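Local coordinates for protein putative alpha/beta hydrolase (Desulfitobacterium hafniense, PDB 4RPC) that probably acts as a hydrolase of the alpha/beta-hydrolase superfamily, its natural substrate being unknown, at residues E79-E83 against L84-K88; V101-E104 against M105-G109. One frame throughout, in Å; residues are numbered along the deposited sequence.

Contact 1: E79-E83 against L84-K88; sequences EALEE and LRVDK
The carbonyl oxygen of Leu81 is gripped by two backbone amides: the N-H of Val86, with N and O 2.8 Å apart, and, weakly, the N-H of Leu84, whose N lies 3.1 Å from the same O. The Val86 bond is moderately bent, 144° at the hydrogen. Inside it, Arg85 N reaches Glu82 O at 2.8 Å; here the donor sits above the carbonyl plane, 68° out of it, and not on a lone pair. Leu84 N also makes a weak, long bond to Ala80 O, a last remnant of helical pairing. The pair Val86 N to Leu81 O and Arg85 N to Glu82 O, together with the positive phi of Arg85, meets the definition of a Schellman motif, which ends helix 70-83 and turns the chain toward strand 88-95.

CB of Val86 rests 3.4 Å from Leu81 O and meets Leu81 CB at 4.1 Å, the hydrophobic contact that accompanies the reversal. With CG1 of Val86 anti to the backbone N (chi1 173°), CG2 falls beside that N and comes within 4.0 Å of Leu81 O. Leu84 CB lies 3.7 Å from the same oxygen, while its CG lies near Ala80 O. Leu81 and Leu84 also pack on Leu13 of strand 13-17 and Leu52 of strand 50-54, fastening the helix end to the sheet. Beyond the turn, the backbone of Asp87 pairs with Lys112. Glu82 brings its carboxylate close to that of Glu110, a like-charge approach probably eased by the salt bridge of Glu110 to Arg108. Leu81 O and Glu82 O thus take amides from the residues just past the helix, while the leucines stay against the sheet.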
loop_
_atom_site.group_PDB
_atom_site.type_symbol
_atom_site.label_atom_id
_atom_site.label_comp_id
_atom_site.label_asym_id
_atom_site.label_seq_id
_atom_site.Cartn_x
_atom_site.Cartn_y
_atom_site.Cartn_z
ATOM N N GLU A 79 -13.256 8.450 8.224
ATOM C CA GLU A 79 -14.695 8.485 8.564
ATOM C C GLU A 79 -15.277 7.085 8.688
ATOM O O GLU A 79 -16.201 6.884 9.432
ATOM C CB GLU A 79 -15.474 9.250 7.516
ATOM C CG GLU A 79 -15.087 10.716 7.521
ATOM C CD GLU A 79 -15.808 11.515 6.457
ATOM O OE1 GLU A 79 -15.469 11.408 5.239
ATOM O OE2 GLU A 79 -16.700 12.267 6.859
ATOM N N ALA A 80 -14.749 6.125 7.933
ATOM C CA ALA A 80 -15.303 4.778 7.986
ATOM C C ALA A 80 -14.878 4.163 9.266
ATOM O O ALA A 80 -15.646 3.447 9.861
ATOM C CB ALA A 80 -14.898 3.918 6.800
ATOM N N LEU A 81 -13.680 4.486 9.722
ATOM C CA LEU A 81 -13.212 4.000 11.005
ATOM C C LEU A 81 -13.983 4.555 12.164
ATOM O O LEU A 81 -14.327 3.849 13.101
ATOM C CB LEU A 81 -11.737 4.296 11.173
ATOM C CG LEU A 81 -10.766 3.479 10.311
ATOM C CD1 LEU A 81 -9.324 3.819 10.662
ATOM C CD2 LEU A 81 -10.996 2.000 10.415
ATOM N N GLU A 82 -14.271 5.824 12.093
ATOM C CA GLU A 82 -15.149 6.486 13.048
ATOM C C GLU A 82 -16.555 5.862 13.124
ATOM O O GLU A 82 -17.106 5.721 14.189
ATOM C CB GLU A 82 -15.273 7.937 12.646
ATOM C CG GLU A 82 -15.894 8.826 13.691
ATOM C CD GLU A 82 -15.908 10.275 13.223
ATOM O OE1 GLU A 82 -15.329 10.541 12.139
ATOM O OE2 GLU A 82 -16.498 11.136 13.919
ATOM N N GLU A 83 -17.118 5.481 11.989
ATOM C CA GLU A 83 -18.375 4.717 11.963
ATOM C C GLU A 83 -18.317 3.499 12.848
ATOM O O GLU A 83 -19.296 3.170 13.504
ATOM C CB GLU A 83 -18.693 4.218 10.555
ATOM C CG GLU A 83 -19.254 5.291 9.656
ATOM C CD GLU A 83 -20.717 5.538 9.945
ATOM O OE1 GLU A 83 -21.456 4.527 10.083
ATOM O OE2 GLU A 83 -21.126 6.725 10.053
ATOM N N LEU A 84 -17.185 2.810 12.860
ATOM C CA LEU A 84 -17.060 1.597 13.655
ATOM C C LEU A 84 -16.573 1.934 15.030
ATOM O O LEU A 84 -16.250 1.041 15.778
ATOM C CB LEU A 84 -16.105 0.584 13.000
ATOM C CG LEU A 84 -16.487 0.214 11.570
ATOM C CD1 LEU A 84 -15.397 -0.659 10.980
ATOM C CD2 LEU A 84 -17.842 -0.476 11.485
ATOM N N ARG A 85 -16.540 3.229 15.353
ATOM C CA ARG A 85 -15.952 3.765 16.578
ATOM C C ARG A 85 -14.498 3.352 16.824
ATOM O O ARG A 85 -14.032 3.301 17.975
ATOM C CB ARG A 85 -16.791 3.399 17.779
ATOM C CG ARG A 85 -18.199 3.948 17.786
ATOM C CD ARG A 85 -18.873 3.309 18.972
ATOM N NE ARG A 85 -20.215 3.801 19.218
ATOM C CZ ARG A 85 -20.914 3.531 20.319
ATOM N NH1 ARG A 85 -20.391 2.770 21.282
ATOM N NH2 ARG A 85 -22.139 4.030 20.460
ATOM N N VAL A 86 -13.778 3.079 15.749
ATOM C CA VAL A 86 -12.351 2.843 15.841
ATOM C C VAL A 86 -11.683 4.190 15.839
ATOM O O VAL A 86 -11.733 4.893 14.821
ATOM C CB VAL A 86 -11.793 2.090 14.618
ATOM C CG1 VAL A 86 -10.279 2.036 14.710
ATOM C CG2 VAL A 86 -12.360 0.691 14.542
ATOM N N ASP A 87 -11.046 4.551 16.947
ATOM C CA ASP A 87 -10.218 5.753 16.942
ATOM C C ASP A 87 -8.717 5.492 17.139
ATOM O O ASP A 87 -7.936 6.446 17.153
ATOM C CB ASP A 87 -10.730 6.760 17.960
ATOM C CG ASP A 87 -10.557 6.282 19.368
ATOM O OD1 ASP A 87 -9.826 5.268 19.568
ATOM O OD2 ASP A 87 -11.165 6.924 20.263
ATOM N N LYS A 88 -8.324 4.226 17.277
ATOM C CA LYS A 88 -6.915 3.860 17.373
ATOM C C LYS A 88 -6.654 2.579 16.601
ATOM O O LYS A 88 -7.407 1.613 16.712
ATOM C CB LYS A 88 -6.522 3.654 18.837
ATOM C CG LYS A 88 -5.054 3.283 19.052
ATOM C CD LYS A 88 -4.696 3.182 20.540
ATOM C CE LYS A 88 -5.358 1.964 21.196
ATOM N NZ LYS A 88 -4.598 1.315 22.322
#

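Contact 2: V101-E104 against M105-G109; sequences VAVE and MAIRG
Four i to i+4 backbone bonds, from Met105 N to Val101 O through Arg108 N to Glu104 O, run without a break over the last two turns of the helix, the latter 3.1 Å long and fairly straight at 162°. Beside Val103 O, itself bonded to Ile107 N, CG1 of Ile107 settles at 3.4 Å and its CD1 reaches Val103 CG1 at 4.0 Å. Selenomethionine Met105 keeps CG beside its backbone N (chi1 -80°), which lays CG 3.5 Å from Val101 O and SE 4.4 Å from Val101 CG1. These turns belong to helix 97-108, which follows the probable nucleophile elbow, touched by Val101, within the beta-alpha-beta unit 88-95, 97-108, 112-119. Ala102 and Ala106 face strand 112-119, where both touch Leu116, whereas Met105 reaches Leu77 and Leu81 of helix 70-83. Glu104 bends at chi2, and its OE2 lies 3.8 Å from Arg108 CG, a van der Waals contact of the carboxylate with the methylene part of the arginine: the carboxylate and guanidinium planes stand 37° apart and their charged atoms do not meet. Glu104 OE1 instead hydrogen-bonds Tyr192 OH, while NH2 of the poorly ordered Arg108 forms a salt bridge with Glu110.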
loop_
_atom_site.group_PDB
_atom_site.type_symbol
_atom_site.label_atom_id
_atom_site.label_comp_id
_atom_site.label_asym_id
_atom_site.label_seq_id
_atom_site.Cartn_x
_atom_site.Cartn_y
_atom_site.Cartn_z
ATOM N N VAL A 101 -1.477 6.230 1.471
ATOM C CA VAL A 101 -2.730 6.388 2.239
ATOM C C VAL A 101 -2.462 6.158 3.770
ATOM O O VAL A 101 -2.977 6.883 4.628
ATOM C CB VAL A 101 -3.800 5.450 1.743
ATOM C CG1 VAL A 101 -5.060 5.543 2.621
ATOM C CG2 VAL A 101 -4.147 5.753 0.298
ATOM N N ALA A 102 -1.648 5.168 4.099
ATOM C CA ALA A 102 -1.328 4.891 5.508
ATOM C C ALA A 102 -0.629 6.106 6.144
ATOM O O ALA A 102 -1.014 6.541 7.201
ATOM C CB ALA A 102 -0.428 3.684 5.608
ATOM N N VAL A 103 0.381 6.663 5.457
ATOM C CA VAL A 103 1.124 7.781 5.982
ATOM C C VAL A 103 0.201 8.946 6.175
ATOM O O VAL A 103 0.189 9.596 7.206
ATOM C CB VAL A 103 2.304 8.150 5.064
ATOM C CG1 VAL A 103 2.994 9.426 5.534
ATOM C CG2 VAL A 103 3.308 7.032 5.060
ATOM N N GLU A 104 -0.603 9.214 5.165
ATOM C CA GLU A 104 -1.568 10.317 5.258
ATOM C C GLU A 104 -2.518 10.153 6.429
ATOM O O GLU A 104 -2.934 11.147 7.077
ATOM C CB GLU A 104 -2.365 10.423 3.973
ATOM C CG GLU A 104 -3.396 11.510 3.922
ATOM C CD GLU A 104 -2.814 12.877 3.878
ATOM O OE1 GLU A 104 -1.619 13.038 3.529
ATOM O OE2 GLU A 104 -3.567 13.802 4.219
HETATM N N MSE A 105 -2.936 8.934 6.680
HETATM C CA MSE A 105 -3.752 8.705 7.887
HETATM C C MSE A 105 -3.005 9.017 9.169
HETATM O O MSE A 105 -3.583 9.543 10.087
HETATM C CB MSE A 105 -4.300 7.288 7.889
HETATM C CG MSE A 105 -5.506 7.354 6.934
HETATM SE SE MSE A 105 -6.150 5.531 6.874
HETATM C CE MSE A 105 -7.207 5.829 8.531
ATOM N N ALA A 106 -1.695 8.756 9.211
ATOM C CA ALA A 106 -0.896 9.043 10.412
ATOM C C ALA A 106 -0.715 10.521 10.650
ATOM O O ALA A 106 -0.527 10.937 11.771
ATOM C CB ALA A 106 0.476 8.360 10.346
ATOM N N ILE A 107 -0.748 11.299 9.585
ATOM C CA ILE A 107 -0.552 12.735 9.640
ATOM C C ILE A 107 -1.830 13.500 9.988
ATOM O O ILE A 107 -1.773 14.484 10.704
ATOM C CB ILE A 107 -0.058 13.220 8.270
ATOM C CG1 ILE A 107 1.349 12.713 8.002
ATOM C CG2 ILE A 107 -0.215 14.733 8.132
ATOM C CD1 ILE A 107 1.791 13.054 6.583
ATOM N N ARG A 108 -2.968 13.111 9.419
ATOM C CA ARG A 108 -4.220 13.808 9.677
ATOM C C ARG A 108 -4.564 13.840 11.163
ATOM O O ARG A 108 -5.004 14.868 11.693
ATOM C CB ARG A 108 -5.358 13.126 8.957
ATOM C CG ARG A 108 -5.423 13.382 7.465
ATOM C CD ARG A 108 -6.537 12.519 6.861
ATOM N NE ARG A 108 -7.660 12.243 7.782
ATOM C CZ ARG A 108 -8.714 13.044 7.992
ATOM N NH1 ARG A 108 -8.828 14.208 7.351
ATOM N NH2 ARG A 108 -9.662 12.678 8.856
ATOM N N GLY A 109 -4.403 12.709 11.837
ATOM C CA GLY A 109 -4.532 12.683 13.291
ATOM C C GLY A 109 -5.945 12.530 13.814
ATOM O O GLY A 109 -6.141 12.515 15.027
#

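Overall arrangement
From the N terminus, the chain reaches contact 1 at the end of helix 70-83, where it runs from the helical 79-83 round a turn in 84-88 to strand 88-95. That strand leads to helix 97-108, whose last turns are contact 2, before the chain enters strand 112-119. The two contacts follow in series, neither nesting nor crossing; contact 1 closes a short turn, whereas contact 2 stays along one helix and closes no loop. Their centres are about 14 Å apart, yet they touch directly: Leu81 CD1 packs 3.6 Å from Met105 CE, joining the two helices. Glu110 connects them as well, near Glu82 and salt-bridged to Arg108. Contact 1 adjoins strands 13-17 and 50-54, contact 2 strands 23-27 and 112-119.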